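Local coordinates for protein catechol 1,2-dioxygenase (Burkholderia vietnamiensis, PDB 5TD3) that probably catalyses the intradiol ring-opening of catechol by dioxygen and carries bound phospholipid in its helical region, at residues L73-Q78 against Q216-Q221; G173-F178 against N188-V193; V209-P214 against G230-H235. All coordinates share one frame; numbering follows the deposited sequence. Where two conformers were deposited one is given.

How the contacts relate
Along the chain, contact 2 lies inside the loop closed by contact 1 and closes before contact 3 opens, while contacts 1 and 3 interleave. Contact 1 joins helix 63-78 to the start of helix 218-226 beside a bound phospholipid. Contacts 2 and 3, centres about 15 Å apart, meet at the zinc ion, supplying Tyr175 and His235; their strands 190-194 and 235-241 share one mixed sheet of the transthyretin-clan dioxygenase region. Helix 218-226 connects the segments of contact 3 and packs on Cys213, so contacts 1 and 3 touch, centres about 18 Å apart. It thus links the lipid-lined helices to loops leading to the metal site, the Thr219 side chain lying about 14 Å from the zinc ion.

Contact 1: residues L73-Q78 against Q216-Q221; sequences LNKLGQ and QGATQQ. With PTY (phosphatidylethanolamine), chain G.
Lys75 and Leu76, near the C-terminal end of helix 63-78, close around Ala218 in the first turn of helix 218-226. The methyl of Ala218 points at helix 63-78 and presses directly on its backbone, with CB 3.5 Å from Leu76 CA. Leu76 adds one branch from the side: its CD1 reaches the same methyl at 3.9 Å, while CD2 turns to the phospholipid and lies 3.5 Å from acyl carbon C29. One leucine therefore serves two neighbours, helix and lipid. Lys75 passes alongside, its CG 4.0 Å from Ala218 CB. Its CG sits anti to the backbone N (chi1 177°) and the chain bends at chi2 and again at chi4, which carries the ammonium group to the start of the second helix. There NZ makes a weak hydrogen bond of 3.3 Å to Gln216 O and donates to a water that in turn donates to Gln221 OE1 at 2.7 Å. The stronger partner of NZ is Asp79, in a salt bridge, and the same carboxylate oxygen accepts a hydrogen bond from Ala218 N, just after the N-cap residue Gly217. The other end of the Gln221 amide faces the lipid, with NE2 3.0 Å from PTY O10. Helix 82-88 packs nearby through Leu85, which touches both Leu76 and Thr219. Asp79 is thus shared between a lysine and the opening turn of a helix, an arrangement in which its negative charge would probably be stabilised by both the ammonium group and the helix N-terminus, beside an apolar joint that is part protein and part lipid.

Contact 2: residues G173-F178 against N188-V193; sequences GFYSHF and NLRGAV. With ZN (zinc ion), chain C.
Ser176 is gripped side-on by Arg190, which uses two nitrogens on two different oxygens. NH2 donates to the backbone oxygen, Ser176 O, at 2.9 Å, lying in the plane of that carbonyl although the acceptor is tilted out of the guanidinium plane. NE donates at 2.9 Å to the hydroxyl, Ser176 OG, which lies close to the guanidinium plane, and it also makes a weak bond to Ser176 O. The hydroxyl donates to Asn188 O at 2.7 Å, approaching on a lone pair, so OG both accepts and donates. Its place between the backbone N and the carbonyl carbon (chi1 61°) puts it within reach of both partners. A water bridges the same two stretches, accepting from Ser176 N and donating to Asn188 O.

Three aromatic side chains surround this core. Phe178 offers its edge to Arg190 NH2, with CD2 3.7 Å away, the two planes 54° apart. His177 brings CD2 to 3.7 Å from Arg190 NE, while Tyr175 CB lies 3.4 Å from Arg190 NH2. The local frame is a type II beta turn from Tyr175 to Phe178, closed by Phe178 N to Tyr175 O, within the loop linking strands 163-167 and 190-194; Arg190 opens the second of these strands. Tyr175, the first residue of the turn, binds the zinc ion through OH at 1.9 Å; the other protein ligands of the metal are His235 and His237.

Further out, Arg190 NH1 donates to Leu120 O, and Val122 packs against Arg190, His177 and Phe178. The amide of Asn188 is held by Gln184 and by the backbone of Leu136 and Asp137, while His177 NE2 bonds to Phe187 N.

Contact 3: residues V209-P214 against G230-H235; sequences VGYGCP and GNRPAH. With ZN (zinc ion), chain C.
Tyr211 and Arg232 meet where two extended segments run antiparallel, joined by a single beta bridge. Gly212 and Asn231 form its non-hydrogen-bonded pair, flanked by Arg232 N to Tyr211 O (2.7 Å) and Cys213 N to Gly230 O (2.9 Å). Farther along, Gly210 has no side chain, and its CA comes within 3.2 Å of Arg232 O in a CA-H...O contact. The methyl of Ala234 then closes on the Val209-Gly210 backbone.

Tyr211 has CG anti to the backbone N (chi1 165°), which brings ring atom CD1 to 4.0 Å from Arg232 CG, the two side chains crossing obliquely. Its OH lies 8.1 Å from the zinc ion. Catechol 1,2-dioxygenases typically bind ferric iron through two tyrosines and two histidines; Tyr211 may correspond to the second tyrosine, and zinc occupies the site here. Arg232 sets out toward the segment 209-214 but bends at chi3 (66°), turning its guanidinium over one face of the His235 ring, offset toward the rim, with NH1 3.7 Å from the zinc ion. A salt bridge from NH2 to Asp263 anchors that end.

His235 adopts the compact first torsion, CG between backbone N and carbonyl carbon. It illustrates how a second-shell carbonyl orients a metal-binding imidazole: ND1 donates almost straight (171°) and in the ring plane to Pro233 O at 2.7 Å, while NE2 binds the zinc ion at 2.1 Å. The ring's rotation is thereby fixed, and the carbonyl would probably make the imidazole a somewhat stronger electron donor.

Contact 1: residues L73-Q78 against Q216-Q221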
loop_
_atom_site.group_PDB
_atom_site.type_symbol
_atom_site.label_atom_id
_atom_site.label_comp_id
_atom_site.label_asym_id
_atom_site.label_seq_id
_atom_site.Cartn_x
_atom_site.Cartn_y
_atom_site.Cartn_z
ATOM N N LEU A 73 2.111 -4.803 0.103
ATOM C CA LEU A 73 1.700 -3.478 0.571
ATOM C C LEU A 73 2.075 -3.271 2.034
ATOM O O LEU A 73 2.496 -2.168 2.416
ATOM C CB LEU A 73 0.199 -3.273 0.366
ATOM C CG LEU A 73 -0.294 -3.106 -1.079
ATOM C CD1 LEU A 73 -1.790 -2.878 -1.095
ATOM C CD2 LEU A 73 0.404 -1.946 -1.768
ATOM N N ASN A 74 1.944 -4.315 2.869
ATOM C CA ASN A 74 2.397 -4.213 4.260
ATOM C C ASN A 74 3.884 -3.878 4.326
ATOM O O ASN A 74 4.296 -2.977 5.063
ATOM C CB ASN A 74 2.111 -5.507 5.031
ATOM C CG ASN A 74 0.704 -5.540 5.604
ATOM O OD1 ASN A 74 0.130 -4.494 5.930
ATOM N ND2 ASN A 74 0.130 -6.740 5.712
ATOM N N LYS A 75 4.703 -4.593 3.552
ATOM C CA LYS A 75 6.144 -4.343 3.550
ATOM C C LYS A 75 6.456 -2.948 3.030
ATOM O O LYS A 75 7.333 -2.259 3.567
ATOM C CB LYS A 75 6.859 -5.400 2.692
ATOM C CG LYS A 75 8.382 -5.220 2.552
ATOM C CD LYS A 75 9.136 -5.446 3.874
ATOM C CE LYS A 75 10.637 -5.762 3.663
ATOM N NZ LYS A 75 11.282 -5.118 2.464
ATOM N N LEU A 76 5.763 -2.528 1.965
ATOM C CA LEU A 76 6.016 -1.212 1.378
ATOM C C LEU A 76 5.834 -0.110 2.408
ATOM O O LEU A 76 6.673 0.791 2.520
ATOM C CB LEU A 76 5.088 -0.990 0.189
ATOM C CG LEU A 76 5.172 0.340 -0.549
ATOM C CD1 LEU A 76 6.492 0.439 -1.335
ATOM C CD2 LEU A 76 3.964 0.395 -1.470
ATOM N N GLY A 77 4.732 -0.162 3.157
ATOM C CA GLY A 77 4.474 0.859 4.162
ATOM C C GLY A 77 5.373 0.727 5.375
ATOM O O GLY A 77 5.813 1.730 5.941
ATOM N N GLN A 78 5.648 -0.507 5.803
ATOM C CA GLN A 78 6.616 -0.703 6.879
ATOM C C GLN A 78 7.962 -0.082 6.527
ATOM O O GLN A 78 8.618 0.530 7.386
ATOM C CB GLN A 78 6.786 -2.197 7.176
ATOM C CG GLN A 78 7.726 -2.500 8.335
ATOM C CD GLN A 78 7.983 -3.992 8.500
ATOM O OE1 GLN A 78 8.124 -4.727 7.519
ATOM N NE2 GLN A 78 8.036 -4.445 9.747
ATOM N N GLN A 216 17.506 -3.542 0.118
ATOM C CA GLN A 216 16.635 -4.501 0.787
ATOM C C GLN A 216 15.190 -4.030 0.887
ATOM O O GLN A 216 14.360 -4.740 1.466
ATOM C CB GLN A 216 17.161 -4.794 2.201
ATOM C CG GLN A 216 18.649 -5.082 2.294
ATOM C CD GLN A 216 19.070 -6.249 1.438
ATOM O OE1 GLN A 216 18.253 -7.091 1.070
ATOM N NE2 GLN A 216 20.357 -6.310 1.118
ATOM N N GLY A 217 14.875 -2.858 0.343
ATOM C CA GLY A 217 13.561 -2.275 0.493
ATOM C C GLY A 217 12.525 -2.813 -0.487
ATOM O O GLY A 217 12.832 -3.476 -1.482
ATOM N N ALA A 218 11.267 -2.493 -0.172
ATOM C CA ALA A 218 10.134 -2.972 -0.960
ATOM C C ALA A 218 10.202 -2.508 -2.406
ATOM O O ALA A 218 9.818 -3.253 -3.317
ATOM C CB ALA A 218 8.824 -2.497 -0.339
ATOM N N THR A 219 10.654 -1.272 -2.644
ATOM C CA THR A 219 10.691 -0.782 -4.017
ATOM C C THR A 219 11.642 -1.627 -4.855
ATOM O O THR A 219 11.258 -2.145 -5.912
ATOM C CB THR A 219 11.067 0.703 -4.060
ATOM O OG1 THR A 219 10.148 1.459 -3.244
ATOM C CG2 THR A 219 10.985 1.220 -5.497
ATOM N N GLN A 220 12.863 -1.856 -4.358
ATOM C CA GLN A 220 13.796 -2.692 -5.111
ATOM C C GLN A 220 13.295 -4.120 -5.234
ATOM O O GLN A 220 13.554 -4.777 -6.249
ATOM C CB GLN A 220 15.185 -2.700 -4.467
ATOM C CG GLN A 220 16.278 -3.275 -5.393
ATOM C CD GLN A 220 16.378 -2.494 -6.692
ATOM O OE1 GLN A 220 16.624 -1.289 -6.675
ATOM N NE2 GLN A 220 16.181 -3.177 -7.829
ATOM N N GLN A 221 12.588 -4.627 -4.217
ATOM C CA GLN A 221 12.056 -5.983 -4.305
ATOM C C GLN A 221 11.139 -6.133 -5.516
ATOM O O GLN A 221 11.243 -7.110 -6.271
ATOM C CB GLN A 221 11.309 -6.348 -3.027
ATOM C CG GLN A 221 10.898 -7.819 -2.999
ATOM C CD GLN A 221 9.581 -8.063 -2.285
ATOM O OE1 GLN A 221 9.305 -7.463 -1.249
ATOM N NE2 GLN A 221 8.757 -8.945 -2.845
HETATM C C1 PTY G . 4.826 -13.347 -5.934
HETATM C C2 PTY G . 3.315 -13.704 0.189
HETATM C C3 PTY G . 4.776 -14.160 -0.102
HETATM O O4 PTY G . 4.214 -12.768 -7.111
HETATM C C5 PTY G . 6.569 -12.722 -4.221
HETATM C C6 PTY G . 5.718 -12.268 -5.376
HETATM O O7 PTY G . 4.841 -11.161 -4.999
HETATM C C8 PTY G . 5.381 -9.942 -4.859
HETATM O O10 PTY G . 6.558 -9.737 -4.726
HETATM C C11 PTY G . 4.329 -8.881 -4.934
HETATM C C12 PTY G . 4.617 -7.891 -6.045
HETATM C C13 PTY G . 3.366 -7.224 -6.563
HETATM C C14 PTY G . 2.498 -6.655 -5.475
HETATM C C15 PTY G . 2.205 -5.195 -5.685
HETATM C C16 PTY G . 1.582 -4.889 -7.025
HETATM C C17 PTY G . 1.704 -3.428 -7.368
HETATM C C18 PTY G . 0.941 -3.001 -8.589
HETATM C C19 PTY G . 1.285 -1.585 -9.005
HETATM C C20 PTY G . 0.410 -1.035 -10.106
HETATM C C21 PTY G . -0.572 0.035 -9.664
HETATM C C22 PTY G . -1.293 -0.252 -8.365
HETATM C C23 PTY G . -0.762 0.565 -7.200
HETATM C C24 PTY G . 0.317 1.553 -7.610
HETATM C C25 PTY G . 0.720 2.521 -6.523
HETATM C C26 PTY G . 2.128 3.043 -6.693
HETATM C C27 PTY G . 2.430 4.220 -5.798
HETATM C C28 PTY G . 2.126 3.962 -4.348
HETATM C C29 PTY G . 2.952 2.843 -3.783
HETATM C C30 PTY G . 2.930 -13.042 -7.346
HETATM C C31 PTY G . 2.404 -12.241 -8.503
HETATM O O30 PTY G . 2.289 -13.833 -6.709
HETATM C C32 PTY G . 1.069 -11.551 -8.229
HETATM C C33 PTY G . 1.181 -10.380 -7.275
HETATM C C34 PTY G . 0.307 -9.182 -7.621
HETATM C C35 PTY G . -1.130 -9.254 -7.130
HETATM C C36 PTY G . -1.750 -7.894 -6.812
HETATM C C37 PTY G . -3.157 -7.976 -6.232
HETATM C C38 PTY G . -3.695 -6.692 -5.606
HETATM C C39 PTY G . -3.234 -6.410 -4.180
HETATM C C40 PTY G . -3.462 -4.977 -3.717
HETATM C C41 PTY G . -4.867 -4.630 -3.225
HETATM C C42 PTY G . -5.195 -5.070 -1.800
HETATM C C43 PTY G . -5.670 -3.951 -0.869
HETATM C C44 PTY G . -6.844 -3.167 -1.417
HETATM P P1 PTY G . 5.957 -14.663 -2.499
HETATM O O11 PTY G . 4.780 -14.784 -1.411
HETATM O O12 PTY G . 7.310 -14.599 -1.766
HETATM O O13 PTY G . 5.988 -15.764 -3.494
HETATM O O14 PTY G . 5.730 -13.266 -3.187
HETATM N N1 PTY G . 2.428 -14.887 0.237
HETATM O O HOH W 1 11.316 -6.328 0.236
#

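Contact 2: residues G173-F178 against N188-V193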
loop_
_atom_site.group_PDB
_atom_site.type_symbol
_atom_site.label_atom_id
_atom_site.label_comp_id
_atom_site.label_asym_id
_atom_site.label_seq_id
_atom_site.Cartn_x
_atom_site.Cartn_y
_atom_site.Cartn_z
ATOM N N GLY A 173 25.824 8.782 -3.155
ATOM C CA GLY A 173 24.444 8.767 -3.565
ATOM C C GLY A 173 23.468 8.966 -2.435
ATOM O O GLY A 173 22.276 8.710 -2.619
ATOM N N PHE A 174 23.930 9.426 -1.272
ATOM C CA PHE A 174 23.058 9.643 -0.131
ATOM C C PHE A 174 22.784 11.127 0.060
ATOM O O PHE A 174 23.640 11.979 -0.196
ATOM C CB PHE A 174 23.657 9.074 1.155
ATOM C CG PHE A 174 23.756 7.574 1.171
ATOM C CD1 PHE A 174 22.696 6.798 0.741
ATOM C CD2 PHE A 174 24.907 6.945 1.633
ATOM C CE1 PHE A 174 22.783 5.408 0.758
ATOM C CE2 PHE A 174 24.997 5.565 1.649
ATOM C CZ PHE A 174 23.936 4.801 1.212
ATOM N N TYR A 175 21.580 11.421 0.520
ATOM C CA TYR A 175 21.173 12.777 0.858
ATOM C C TYR A 175 21.213 12.981 2.356
ATOM O O TYR A 175 20.862 12.083 3.131
ATOM C CB TYR A 175 19.751 13.062 0.401
ATOM C CG TYR A 175 19.540 13.151 -1.084
ATOM C CD1 TYR A 175 19.623 12.025 -1.901
ATOM C CD2 TYR A 175 19.189 14.359 -1.668
ATOM C CE1 TYR A 175 19.399 12.119 -3.260
ATOM C CE2 TYR A 175 18.953 14.452 -3.020
ATOM C CZ TYR A 175 19.063 13.342 -3.811
ATOM O OH TYR A 175 18.821 13.485 -5.155
ATOM N N SER A 176 21.558 14.201 2.765
ATOM C CA SER A 176 21.433 14.520 4.180
ATOM C C SER A 176 19.980 14.342 4.631
ATOM O O SER A 176 19.038 14.518 3.853
ATOM C CB SER A 176 21.933 15.941 4.466
ATOM O OG SER A 176 21.180 16.916 3.754
ATOM N N HIS A 177 19.825 13.932 5.894
ATOM C CA HIS A 177 18.551 13.602 6.547
ATOM C C HIS A 177 17.991 12.256 6.092
ATOM O O HIS A 177 17.012 11.763 6.671
ATOM C CB HIS A 177 17.497 14.693 6.331
ATOM C CG HIS A 177 17.963 16.050 6.753
ATOM N ND1 HIS A 177 17.705 16.571 8.006
ATOM C CD2 HIS A 177 18.711 16.976 6.107
ATOM C CE1 HIS A 177 18.257 17.767 8.102
ATOM N NE2 HIS A 177 18.874 18.036 6.964
ATOM N N PHE A 178 18.604 11.655 5.079
ATOM C CA PHE A 178 18.232 10.331 4.580
ATOM C C PHE A 178 19.463 9.449 4.411
ATOM O O PHE A 178 19.467 8.514 3.600
ATOM C CB PHE A 178 17.469 10.437 3.255
ATOM C CG PHE A 178 16.214 11.260 3.339
ATOM C CD1 PHE A 178 15.021 10.681 3.743
ATOM C CD2 PHE A 178 16.220 12.609 3.001
ATOM C CE1 PHE A 178 13.862 11.406 3.803
ATOM C CE2 PHE A 178 15.054 13.361 3.069
ATOM C CZ PHE A 178 13.869 12.764 3.472
ATOM N N ASN A 188 23.372 19.352 4.827
ATOM C CA ASN A 188 24.479 19.155 3.899
ATOM C C ASN A 188 23.936 19.040 2.483
ATOM O O ASN A 188 22.991 18.291 2.231
ATOM C CB ASN A 188 25.282 17.906 4.241
ATOM C CG ASN A 188 26.551 17.810 3.427
ATOM O OD1 ASN A 188 27.269 18.791 3.284
ATOM N ND2 ASN A 188 26.830 16.641 2.884
ATOM N N LEU A 189 24.531 19.806 1.565
ATOM C CA LEU A 189 24.154 19.814 0.150
ATOM C C LEU A 189 22.707 20.269 -0.046
ATOM O O LEU A 189 22.030 19.859 -0.996
ATOM C CB LEU A 189 24.402 18.444 -0.500
ATOM C CG LEU A 189 25.807 17.914 -0.195
ATOM C CD1 LEU A 189 25.941 16.507 -0.748
ATOM C CD2 LEU A 189 26.896 18.831 -0.754
ATOM N N ARG A 190 22.225 21.146 0.836
ATOM C CA ARG A 190 20.887 21.717 0.722
ATOM C C ARG A 190 20.976 23.208 1.012
ATOM O O ARG A 190 21.545 23.607 2.026
ATOM C CB ARG A 190 19.910 21.059 1.708
ATOM C CG ARG A 190 19.758 19.546 1.538
ATOM C CD ARG A 190 18.843 18.962 2.593
ATOM N NE ARG A 190 18.687 17.510 2.428
ATOM C CZ ARG A 190 17.784 16.932 1.635
ATOM N NH1 ARG A 190 16.932 17.660 0.920
ATOM N NH2 ARG A 190 17.737 15.603 1.549
ATOM N N GLY A 191 20.443 24.031 0.123
ATOM C CA GLY A 191 20.536 25.457 0.395
ATOM C C GLY A 191 19.644 26.226 -0.548
ATOM O O GLY A 191 19.200 25.707 -1.572
ATOM N N ALA A 192 19.460 27.501 -0.233
ATOM C CA ALA A 192 18.606 28.367 -1.035
ATOM C C ALA A 192 19.295 29.706 -1.240
ATOM O O ALA A 192 19.967 30.212 -0.336
ATOM C CB ALA A 192 17.230 28.580 -0.386
ATOM N N VAL A 193 19.172 30.233 -2.456
ATOM C CA VAL A 193 19.673 31.551 -2.830
ATOM C C VAL A 193 18.500 32.450 -3.211
ATOM O O VAL A 193 17.599 32.026 -3.949
ATOM C CB VAL A 193 20.676 31.456 -3.993
ATOM C CG1 VAL A 193 20.920 32.826 -4.597
ATOM C CG2 VAL A 193 21.982 30.851 -3.512
HETATM ZN ZN ZN C . 17.316 13.216 -6.198
HETATM O O HOH W 2 21.637 16.239 0.678
#

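Contact 3: residues V209-P214 against G230-H235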
loop_
_atom_site.group_PDB
_atom_site.type_symbol
_atom_site.label_atom_id
_atom_site.label_comp_id
_atom_site.label_asym_id
_atom_site.label_seq_id
_atom_site.Cartn_x
_atom_site.Cartn_y
_atom_site.Cartn_z
ATOM N N VAL A 209 26.532 12.142 -7.160
ATOM C CA VAL A 209 26.553 10.839 -7.807
ATOM C C VAL A 209 25.128 10.305 -7.785
ATOM O O VAL A 209 24.332 10.682 -6.921
ATOM C CB VAL A 209 27.541 9.910 -7.066
ATOM C CG1 VAL A 209 27.437 8.465 -7.529
ATOM C CG2 VAL A 209 28.952 10.432 -7.258
ATOM N N GLY A 210 24.805 9.444 -8.750
ATOM C CA GLY A 210 23.449 8.940 -8.864
ATOM C C GLY A 210 22.995 8.155 -7.647
ATOM O O GLY A 210 23.788 7.539 -6.932
ATOM N N TYR A 211 21.682 8.154 -7.454
ATOM C CA TYR A 211 20.986 7.528 -6.342
ATOM C C TYR A 211 20.547 6.109 -6.713
ATOM O O TYR A 211 20.249 5.818 -7.872
ATOM C CB TYR A 211 19.780 8.410 -5.976
ATOM C CG TYR A 211 18.730 7.790 -5.087
ATOM C CD1 TYR A 211 17.756 6.934 -5.609
ATOM C CD2 TYR A 211 18.674 8.092 -3.738
ATOM C CE1 TYR A 211 16.788 6.357 -4.798
ATOM C CE2 TYR A 211 17.704 7.526 -2.916
ATOM C CZ TYR A 211 16.765 6.658 -3.452
ATOM O OH TYR A 211 15.807 6.096 -2.631
ATOM N N GLY A 212 20.501 5.230 -5.718
ATOM C CA GLY A 212 19.908 3.914 -5.888
ATOM C C GLY A 212 18.936 3.608 -4.766
ATOM O O GLY A 212 19.109 4.053 -3.635
ATOM N N CYS A 213 17.895 2.831 -5.092
ATOM C CA CYS A 213 16.912 2.462 -4.076
ATOM C C CYS A 213 17.581 1.651 -2.969
ATOM O O CYS A 213 18.569 0.958 -3.217
ATOM C CB CYS A 213 15.780 1.627 -4.668
ATOM S SG CYS A 213 14.664 2.550 -5.719
ATOM N N PRO A 214 17.073 1.731 -1.741
ATOM C CA PRO A 214 17.573 0.858 -0.665
ATOM C C PRO A 214 17.517 -0.594 -1.100
ATOM O O PRO A 214 16.435 -1.117 -1.406
ATOM C CB PRO A 214 16.600 1.130 0.491
ATOM C CG PRO A 214 16.111 2.490 0.249
ATOM C CD PRO A 214 16.007 2.626 -1.260
ATOM N N GLY A 230 17.087 -0.128 -9.983
ATOM C CA GLY A 230 16.517 0.943 -9.183
ATOM C C GLY A 230 17.395 2.166 -9.053
ATOM O O GLY A 230 17.423 2.813 -7.996
ATOM N N ASN A 231 18.069 2.533 -10.139
ATOM C CA ASN A 231 19.080 3.584 -10.107
ATOM C C ASN A 231 18.628 4.846 -10.834
ATOM O O ASN A 231 17.861 4.796 -11.802
ATOM C CB ASN A 231 20.380 3.093 -10.740
ATOM C CG ASN A 231 20.981 1.932 -9.985
ATOM O OD1 ASN A 231 21.093 1.974 -8.764
ATOM N ND2 ASN A 231 21.347 0.878 -10.705
ATOM N N ARG A 232 19.138 5.987 -10.362
ATOM C CA ARG A 232 18.978 7.275 -11.016
ATOM C C ARG A 232 20.334 7.797 -11.478
ATOM O O ARG A 232 21.343 7.568 -10.805
ATOM C CB ARG A 232 18.368 8.314 -10.068
ATOM C CG ARG A 232 17.091 7.867 -9.398
ATOM C CD ARG A 232 16.235 9.039 -8.996
ATOM N NE ARG A 232 15.755 9.765 -10.154
ATOM C CZ ARG A 232 15.359 11.025 -10.124
ATOM N NH1 ARG A 232 15.381 11.707 -8.985
ATOM N NH2 ARG A 232 14.935 11.597 -11.233
ATOM N N PRO A 233 20.385 8.520 -12.596
ATOM C CA PRO A 233 21.612 9.238 -12.952
ATOM C C PRO A 233 21.857 10.365 -11.956
ATOM O O PRO A 233 20.956 10.780 -11.220
ATOM C CB PRO A 233 21.305 9.788 -14.350
ATOM C CG PRO A 233 19.791 9.981 -14.324
ATOM C CD PRO A 233 19.288 8.795 -13.547
ATOM N N ALA A 234 23.095 10.859 -11.929
ATOM C CA ALA A 234 23.391 12.009 -11.080
ATOM C C ALA A 234 22.546 13.204 -11.507
ATOM O O ALA A 234 22.361 13.462 -12.701
ATOM C CB ALA A 234 24.879 12.365 -11.137
ATOM N N HIS A 235 22.041 13.949 -10.524
ATOM C CA HIS A 235 21.120 15.042 -10.809
ATOM C C HIS A 235 21.120 16.000 -9.627
ATOM O O HIS A 235 21.647 15.706 -8.554
ATOM C CB HIS A 235 19.707 14.513 -11.057
ATOM C CG HIS A 235 19.173 13.739 -9.893
ATOM N ND1 HIS A 235 19.526 12.430 -9.648
ATOM C CD2 HIS A 235 18.348 14.101 -8.879
ATOM C CE1 HIS A 235 18.931 12.014 -8.544
ATOM N NE2 HIS A 235 18.208 13.008 -8.061
HETATM ZN ZN ZN C . 17.316 13.216 -6.198
HETATM O O HOH W 3 22.306 12.193 -7.894
#